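Local coordinates for actin binding protein family protein (Entamoeba histolytica HM-1:IMSS, PDB 6K2F), which probably binds actin monomers through this N-terminal ADF-homology domain and, by sequestering them, likely restrains actin polymerization, at residues P61-F66 with A103-T108; A26-E31 with K95-S100. One frame throughout, in Å; residues are numbered along the deposited sequence.

Contact 1 of 2, residues P61-F66 with A103-T108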
ATOM      1  N   PRO A  61     -10.372  21.798   6.031  1.00 13.41           N
ATOM      2  CA  PRO A  61     -10.119  20.719   6.967  1.00 11.86           C
ATOM      3  C   PRO A  61     -10.407  19.361   6.324  1.00 12.61           C
ATOM      4  O   PRO A  61     -11.315  19.203   5.571  1.00 14.38           O
ATOM      5  CB  PRO A  61     -11.025  21.019   8.157  1.00 15.82           C
ATOM      6  CG  PRO A  61     -11.320  22.498   8.041  1.00 17.03           C
ATOM      7  CD  PRO A  61     -11.345  22.767   6.555  1.00 15.15           C
ATOM      8  N   SER A  62      -9.594  18.369   6.687  1.00 12.12           N
ATOM      9  CA  SER A  62      -9.872  16.966   6.317  1.00 12.32           C
ATOM     10  C   SER A  62      -9.213  16.046   7.317  1.00 12.71           C
ATOM     11  O   SER A  62      -8.308  16.483   8.060  1.00 11.92           O
ATOM     12  CB  SER A  62      -9.502  16.615   4.897  1.00 12.79           C
ATOM     13  OG  SER A  62      -8.109  16.697   4.662  1.00 15.64           O
ATOM     14  N   TYR A  63      -9.702  14.821   7.371  1.00 13.60           N
ATOM     15  CA  TYR A  63      -9.070  13.744   8.144  1.00 11.20           C
ATOM     16  C   TYR A  63      -8.374  12.776   7.205  1.00 13.18           C
ATOM     17  O   TYR A  63      -8.876  12.477   6.120  1.00 12.50           O
ATOM     18  CB  TYR A  63     -10.108  12.953   8.915  1.00 14.08           C
ATOM     19  CG  TYR A  63     -10.964  13.753   9.852  1.00 11.77           C
ATOM     20  CD1 TYR A  63     -10.441  14.313  10.997  1.00 12.77           C
ATOM     21  CD2 TYR A  63     -12.321  13.897   9.620  1.00 12.45           C
ATOM     22  CE1 TYR A  63     -11.237  15.017  11.886  1.00 12.85           C
ATOM     23  CE2 TYR A  63     -13.135  14.562  10.512  1.00 14.77           C
ATOM     24  CZ  TYR A  63     -12.601  15.137  11.645  1.00 15.56           C
ATOM     25  OH  TYR A  63     -13.443  15.818  12.481  1.00 16.07           O
ATOM     26  N   ILE A  64      -7.268  12.212   7.672  1.00 11.06           N
ATOM     27  CA  ILE A  64      -6.604  11.077   6.974  1.00 13.23           C
ATOM     28  C   ILE A  64      -6.474   9.941   7.979  1.00 14.59           C
ATOM     29  O   ILE A  64      -5.904  10.150   9.037  1.00 13.22           O
ATOM     30  CB  ILE A  64      -5.195  11.412   6.459  1.00 15.60           C
ATOM     31  CG1 ILE A  64      -5.131  12.702   5.645  1.00 22.31           C
ATOM     32  CG2 ILE A  64      -4.670  10.201   5.691  1.00 16.73           C
ATOM     33  CD1 ILE A  64      -5.680  12.567   4.296  1.00 22.15           C
ATOM     34  N   LEU A  65      -7.050   8.791   7.656  1.00 13.61           N
ATOM     35  CA  LEU A  65      -6.843   7.547   8.422  1.00 12.37           C
ATOM     36  C   LEU A  65      -5.693   6.811   7.753  1.00 10.57           C
ATOM     37  O   LEU A  65      -5.869   6.362   6.622  1.00 12.52           O
ATOM     38  CB  LEU A  65      -8.130   6.732   8.427  1.00 13.44           C
ATOM     39  CG  LEU A  65      -9.350   7.481   8.931  1.00 19.69           C
ATOM     40  CD1 LEU A  65     -10.584   6.616   8.844  1.00 19.72           C
ATOM     41  CD2 LEU A  65      -9.122   7.971  10.342  1.00 24.28           C
ATOM     42  N   PHE A  66      -4.544   6.803   8.402  1.00 13.04           N
ATOM     43  CA  PHE A  66      -3.277   6.357   7.791  1.00 14.55           C
ATOM     44  C   PHE A  66      -2.836   5.068   8.493  1.00 11.80           C
ATOM     45  O   PHE A  66      -2.552   5.045   9.682  1.00 12.83           O
ATOM     46  CB  PHE A  66      -2.234   7.458   7.899  1.00 12.10           C
ATOM     47  CG  PHE A  66      -1.033   7.231   7.026  1.00 12.24           C
ATOM     48  CD1 PHE A  66      -0.034   6.373   7.444  1.00 12.47           C
ATOM     49  CD2 PHE A  66      -0.891   7.898   5.817  1.00 10.55           C
ATOM     50  CE1 PHE A  66       1.085   6.170   6.661  1.00 13.51           C
ATOM     51  CE2 PHE A  66       0.212   7.652   5.012  1.00 13.83           C
ATOM     52  CZ  PHE A  66       1.198   6.801   5.442  1.00 12.07           C
ATOM     53  N   ALA A 103     -12.903  12.738  17.972  1.00 22.13           N
ATOM     54  CA  ALA A 103     -13.096  11.683  18.995  1.00 28.47           C
ATOM     55  C   ALA A 103     -14.011  10.588  18.441  1.00 22.27           C
ATOM     56  O   ALA A 103     -13.973   9.461  18.966  1.00 25.08           O
ATOM     57  CB  ALA A 103     -13.651  12.264  20.273  1.00 31.65           C
ATOM     58  N   ARG A 104     -14.801  10.900  17.409  1.00 22.59           N
ATOM     59  CA  ARG A 104     -15.785   9.930  16.871  1.00 19.41           C
ATOM     60  C   ARG A 104     -15.027   8.746  16.252  1.00 17.32           C
ATOM     61  O   ARG A 104     -15.593   7.656  16.241  1.00 21.71           O
ATOM     62  CB  ARG A 104     -16.729  10.592  15.860  1.00 28.03           C
ATOM     63  CG  ARG A 104     -18.108   9.951  15.835  1.00 41.99           C
ATOM     64  CD  ARG A 104     -18.950  10.337  17.042  1.00 43.29           C
ATOM     65  NE  ARG A 104     -19.165  11.778  17.070  1.00 47.44           N
ATOM     66  CZ  ARG A 104     -18.644  12.629  17.950  1.00 74.49           C
ATOM     67  NH1 ARG A 104     -17.868  12.197  18.930  1.00 49.04           N
ATOM     68  NH2 ARG A 104     -18.905  13.922  17.856  1.00 57.19           N
ATOM     69  N   PHE A 105     -13.790   8.909  15.768  1.00 17.95           N
ATOM     70  CA  PHE A 105     -13.058   7.797  15.104  1.00 17.28           C
ATOM     71  C   PHE A 105     -12.791   6.687  16.124  1.00 17.86           C
ATOM     72  O   PHE A 105     -13.132   5.530  15.837  1.00 19.53           O
ATOM     73  CB  PHE A 105     -11.792   8.291  14.403  1.00 16.25           C
ATOM     74  CG  PHE A 105     -12.101   9.115  13.174  1.00 14.56           C
ATOM     75  CD1 PHE A 105     -12.399   8.507  11.969  1.00 13.87           C
ATOM     76  CD2 PHE A 105     -12.123  10.500  13.230  1.00 17.85           C
ATOM     77  CE1 PHE A 105     -12.715   9.254  10.845  1.00 15.83           C
ATOM     78  CE2 PHE A 105     -12.434  11.245  12.101  1.00 17.20           C
ATOM     79  CZ  PHE A 105     -12.725  10.628  10.915  1.00 13.78           C
ATOM     80  N   ARG A 106     -12.210   7.008  17.279  1.00 19.41           N
ATOM     81  CA  ARG A 106     -11.835   5.962  18.267  1.00 22.54           C
ATOM     82  C   ARG A 106     -13.117   5.337  18.815  1.00 19.75           C
ATOM     83  O   ARG A 106     -13.147   4.123  19.016  1.00 24.13           O
ATOM     84  CB  ARG A 106     -10.923   6.528  19.361  1.00 31.65           C
ATOM     85  CG  ARG A 106     -11.636   7.181  20.536  1.00 58.74           C
ATOM     86  CD  ARG A 106     -10.636   7.606  21.597  1.00 75.88           C
ATOM     87  NE  ARG A 106     -10.008   8.863  21.211  1.00 59.47           N
ATOM     88  CZ  ARG A 106     -10.544  10.066  21.397  1.00 87.60           C
ATOM     89  NH1 ARG A 106     -11.729  10.188  21.977  1.00 51.56           N
ATOM     90  NH2 ARG A 106      -9.895  11.145  20.992  1.00 58.88           N
ATOM     91  N   THR A 107     -14.157   6.149  19.041  1.00 23.61           N
ATOM     92  CA  THR A 107     -15.419   5.675  19.648  1.00 23.81           C
ATOM     93  C   THR A 107     -16.100   4.703  18.674  1.00 26.11           C
ATOM     94  O   THR A 107     -16.683   3.706  19.132  1.00 28.40           O
ATOM     95  CB  THR A 107     -16.269   6.861  20.118  1.00 30.10           C
ATOM     96  OG1 THR A 107     -16.582   7.652  18.981  1.00 38.22           O
ATOM     97  CG2 THR A 107     -15.561   7.717  21.144  1.00 30.55           C
ATOM     98  N   THR A 108     -15.995   4.954  17.376  1.00 21.29           N
ATOM     99  CA  THR A 108     -16.709   4.188  16.331  1.00 21.23           C
ATOM    100  C   THR A 108     -15.898   2.960  15.926  1.00 22.71           C
ATOM    101  O   THR A 108     -16.503   1.860  15.794  1.00 25.34           O
ATOM    102  CB  THR A 108     -17.008   5.060  15.110  1.00 22.03           C
ATOM    103  OG1 THR A 108     -17.758   6.187  15.581  1.00 21.69           O
ATOM    104  CG2 THR A 108     -17.775   4.299  14.056  1.00 20.01           C
TER

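Contact 2 of 2, residues A26-E31 with K95-S100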
ATOM      1  N   ALA A  26     -11.090  11.613   4.624  1.00 13.07           N
ATOM      2  CA  ALA A  26     -12.531  11.768   4.899  1.00 13.15           C
ATOM      3  C   ALA A  26     -12.828  13.230   5.202  1.00 12.97           C
ATOM      4  O   ALA A  26     -11.975  13.925   5.754  1.00 13.79           O
ATOM      5  CB  ALA A  26     -12.945  10.869   6.033  1.00 16.71           C
ATOM      6  N   THR A  27     -14.024  13.682   4.863  1.00 14.85           N
ATOM      7  CA  THR A  27     -14.488  15.041   5.205  1.00 14.48           C
ATOM      8  C   THR A  27     -15.902  14.950   5.754  1.00 13.82           C
ATOM      9  O   THR A  27     -16.614  13.962   5.497  1.00 15.75           O
ATOM     10  CB  THR A  27     -14.447  16.025   4.027  1.00 19.66           C
ATOM     11  OG1 THR A  27     -15.292  15.549   2.981  1.00 22.25           O
ATOM     12  CG2 THR A  27     -13.047  16.204   3.486  1.00 20.16           C
ATOM     13  N   ILE A  28     -16.311  15.996   6.455  1.00 15.08           N
ATOM     14  CA  ILE A  28     -17.693  16.098   6.980  1.00 15.25           C
ATOM     15  C   ILE A  28     -18.567  16.672   5.861  1.00 18.53           C
ATOM     16  O   ILE A  28     -18.336  17.811   5.404  1.00 21.08           O
ATOM     17  CB  ILE A  28     -17.699  16.931   8.272  1.00 18.49           C
ATOM     18  CG1 ILE A  28     -16.764  16.305   9.308  1.00 18.09           C
ATOM     19  CG2 ILE A  28     -19.121  17.094   8.782  1.00 23.63           C
ATOM     20  CD1 ILE A  28     -16.587  17.104  10.591  1.00 21.08           C
ATOM     21  N   VAL A  29     -19.566  15.891   5.457  1.00 17.60           N
ATOM     22  CA  VAL A  29     -20.496  16.185   4.345  1.00 20.15           C
ATOM     23  C   VAL A  29     -21.885  15.864   4.877  1.00 22.29           C
ATOM     24  O   VAL A  29     -22.088  14.743   5.374  1.00 21.87           O
ATOM     25  CB  VAL A  29     -20.189  15.373   3.076  1.00 24.23           C
ATOM     26  CG1 VAL A  29     -21.231  15.634   1.994  1.00 28.11           C
ATOM     27  CG2 VAL A  29     -18.809  15.671   2.537  1.00 28.96           C
ATOM     28  N   ASP A  30     -22.820  16.795   4.757  1.00 24.49           N
ATOM     29  CA  ASP A  30     -24.207  16.554   5.212  1.00 26.15           C
ATOM     30  C   ASP A  30     -24.113  16.267   6.716  1.00 29.93           C
ATOM     31  O   ASP A  30     -23.611  17.147   7.409  1.00 33.33           O
ATOM     32  CB  ASP A  30     -24.838  15.519   4.277  1.00 24.28           C
ATOM     33  CG  ASP A  30     -24.983  16.032   2.842  1.00 32.88           C
ATOM     34  OD1 ASP A  30     -24.865  17.281   2.638  1.00 30.81           O
ATOM     35  OD2 ASP A  30     -25.246  15.193   1.939  1.00 31.01           O
ATOM     36  N   GLU A  31     -24.536  15.097   7.202  1.00 28.99           N
ATOM     37  CA  GLU A  31     -24.544  14.821   8.670  1.00 41.01           C
ATOM     38  C   GLU A  31     -23.450  13.806   9.020  1.00 35.82           C
ATOM     39  O   GLU A  31     -23.439  13.315  10.172  1.00 29.19           O
ATOM     40  CB  GLU A  31     -25.924  14.350   9.148  1.00 49.60           C
ATOM     41  CG  GLU A  31     -26.742  13.581   8.120  1.00 62.33           C
ATOM     42  CD  GLU A  31     -28.153  13.266   8.583  1.00 66.85           C
ATOM     43  OE1 GLU A  31     -28.784  14.149   9.200  1.00 54.59           O
ATOM     44  OE2 GLU A  31     -28.605  12.137   8.331  1.00 68.11           O
ATOM     45  N   LYS A  95     -13.742  24.715  12.260  1.00 19.43           N
ATOM     46  CA  LYS A  95     -12.622  24.232  13.097  1.00 17.89           C
ATOM     47  C   LYS A  95     -13.182  23.522  14.322  1.00 18.08           C
ATOM     48  O   LYS A  95     -12.648  22.446  14.672  1.00 18.97           O
ATOM     49  CB  LYS A  95     -11.724  25.375  13.553  1.00 19.17           C
ATOM     50  CG  LYS A  95     -10.931  26.022  12.448  1.00 21.27           C
ATOM     51  CD  LYS A  95      -9.797  26.870  12.978  1.00 25.02           C
ATOM     52  CE  LYS A  95     -10.253  28.091  13.717  1.00 24.86           C
ATOM     53  NZ  LYS A  95      -9.081  28.873  14.186  1.00 29.14           N
ATOM     54  N   MET A  96     -14.242  24.062  14.921  1.00 18.60           N
ATOM     55  CA  MET A  96     -14.838  23.464  16.142  1.00 25.01           C
ATOM     56  C   MET A  96     -15.461  22.118  15.760  1.00 21.22           C
ATOM     57  O   MET A  96     -15.251  21.135  16.490  1.00 22.86           O
ATOM     58  CB  MET A  96     -15.910  24.356  16.774  1.00 26.02           C
ATOM     59  CG  MET A  96     -15.381  25.636  17.417  1.00 38.51           C
ATOM     60  SD  MET A  96     -14.003  25.418  18.597  1.00 52.23           S
ATOM     61  CE  MET A  96     -12.601  25.762  17.535  1.00 43.11           C
ATOM     62  N   LEU A  97     -16.184  22.069  14.641  1.00 20.96           N
ATOM     63  CA  LEU A  97     -16.825  20.814  14.181  1.00 19.72           C
ATOM     64  C   LEU A  97     -15.749  19.763  13.910  1.00 17.51           C
ATOM     65  O   LEU A  97     -15.899  18.630  14.375  1.00 21.08           O
ATOM     66  CB  LEU A  97     -17.627  21.073  12.908  1.00 21.69           C
ATOM     67  CG  LEU A  97     -18.552  19.930  12.503  1.00 29.03           C
ATOM     68  CD1 LEU A  97     -19.630  19.696  13.552  1.00 32.27           C
ATOM     69  CD2 LEU A  97     -19.186  20.218  11.154  1.00 28.93           C
ATOM     70  N   TYR A  98     -14.676  20.092  13.192  1.00 16.07           N
ATOM     71  CA  TYR A  98     -13.630  19.088  12.881  1.00 14.20           C
ATOM     72  C   TYR A  98     -12.880  18.681  14.145  1.00 16.81           C
ATOM     73  O   TYR A  98     -12.546  17.512  14.299  1.00 18.33           O
ATOM     74  CB  TYR A  98     -12.672  19.577  11.798  1.00 16.18           C
ATOM     75  CG  TYR A  98     -13.179  19.250  10.423  1.00 13.96           C
ATOM     76  CD1 TYR A  98     -14.090  20.069   9.776  1.00 15.98           C
ATOM     77  CD2 TYR A  98     -12.781  18.089   9.799  1.00 12.96           C
ATOM     78  CE1 TYR A  98     -14.548  19.743   8.505  1.00 16.14           C
ATOM     79  CE2 TYR A  98     -13.209  17.756   8.534  1.00 13.55           C
ATOM     80  CZ  TYR A  98     -14.121  18.572   7.892  1.00 15.49           C
ATOM     81  OH  TYR A  98     -14.593  18.265   6.637  1.00 18.48           O
ATOM     82  N   SER A  99     -12.594  19.628  15.026  1.00 17.90           N
ATOM     83  CA  SER A  99     -11.841  19.326  16.266  1.00 20.72           C
ATOM     84  C   SER A  99     -12.678  18.409  17.167  1.00 25.48           C
ATOM     85  O   SER A  99     -12.141  17.381  17.636  1.00 22.49           O
ATOM     86  CB  SER A  99     -11.433  20.609  16.953  1.00 27.39           C
ATOM     87  OG  SER A  99     -10.851  20.339  18.220  1.00 52.81           O
ATOM     88  N   SER A 100     -13.951  18.737  17.397  1.00 20.12           N
ATOM     89  CA  SER A 100     -14.836  17.964  18.318  1.00 25.78           C
ATOM     90  C   SER A 100     -15.151  16.578  17.726  1.00 27.06           C
ATOM     91  O   SER A 100     -15.364  15.628  18.506  1.00 32.94           O
ATOM     92  CB  SER A 100     -16.098  18.711  18.642  1.00 31.54           C
ATOM     93  OG  SER A 100     -16.894  18.874  17.483  1.00 36.55           O
TER
HETATM   94  O   HOH W   1     -16.258  19.636   5.369  1.00 31.02           O

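Contact 1 of 2, residues P61-F66 with A103-T108
F105 makes every contact that helix segment 103-108 has with strand segment 61-66, meeting Y63 and L65. Before it comes R104, whose NE bonds to the backbone oxygen of I2 and places the helix start next to the beginning of the chain. F105 follows. Its CG stands anti to its own carbonyl carbon (chi1 -71°), which lets the ring reach the strand. There it makes an edge-to-face, T-shaped pair with Y63: the centroids are 4.8 Å apart and the planes meet at 72°. The leading edge is F105 CE2 and CZ, with F105 CE2 3.5 Å above the Y63 plane near its centre and F105 CZ 3.5 Å from Y63 CD2. The far end of Y63 is anchored by a hydrogen bond from its OH to the backbone oxygen of Y98. L65 lies two residues further along the strand and reaches the adjoining CD1-CE1 flank of F105 obliquely, its CD2 3.7 Å from F105 CD1 and its CD1 3.9 Å from F105 CE1; L82 and L4 also touch this phenylalanine. At T108, OG1 donates to R104 O at 2.7 Å, and T108 N reaches the same oxygen from the opposite face of the carbonyl, so the hydroxyl doubles an ordinary helical bond. One aromatic residue of a helix set against two same-side residues of a strand, all buried, is helix-on-sheet packing, here in the core of the ADF-homology fold.

Contact 2 of 2, residues A26-E31 with K95-S100
I28 meets both L97 and Y98, joining strand 23-29 to helix 92-101 on one face of the central sheet of the ADF-homology fold. The axes of strand 26-29 and helix segment 95-100 approach to 10.1 Å, at 124° between their N-to-C directions. I28 CB lies 3.8 Å from Y98 OH, at the phenolic end of the ring. From there the chain divides. CG2 goes to the leucine, ending 3.9 Å from L97 CD2. CG1, anti to the carbonyl carbon, passes over the ring 3.8 Å from Y98 CZ, and an extended second torsion carries CD1 on along the ring toward its middle. That methyl sits 3.7 Å from the Y98 centroid, only 2° off the normal, a clear CH-pi contact; L97 CG is also within packing distance of it. I28 and Y98 thus run past each other in opposite directions, which places the tip of one over the ring of the other while the phenol oxygen arrives beside the strand backbone. T27 packs there as well, with its CB 3.4 Å from Y98 OH. Beyond the two segments, I2 packs against both I28 and L97, and P61 touches Y98. The firm polar bond is the direct one: I28 N donates to Y98 OH, 2.9 Å away, with an N-H...O angle of 168°. A water lying in the ring plane also bridges Y98 OH and I28 O, donating to the latter, but its oxygen is unusually close to Y98 OH, at 2.5 Å.

Both contacts seat consecutive helices, 92-101 and 103-109, on adjacent antiparallel strands of one sheet, yet they differ in depth. Contact 1 lies about 5 Å from the centre of the chain, measured centre to centre, and its touching residues are all buried; it is purely apolar and aromatic. Contact 2, about 13 Å from that centre, is partly buried, and there a hydroxyl and a water take part alongside the hydrocarbon packing. Their centres are about 10 Å apart, and the strands are bonded directly, A26 N lying 2.8 Å from Y63 O. In related ADF-homology domains this helical region contributes to actin binding, which is probably so here.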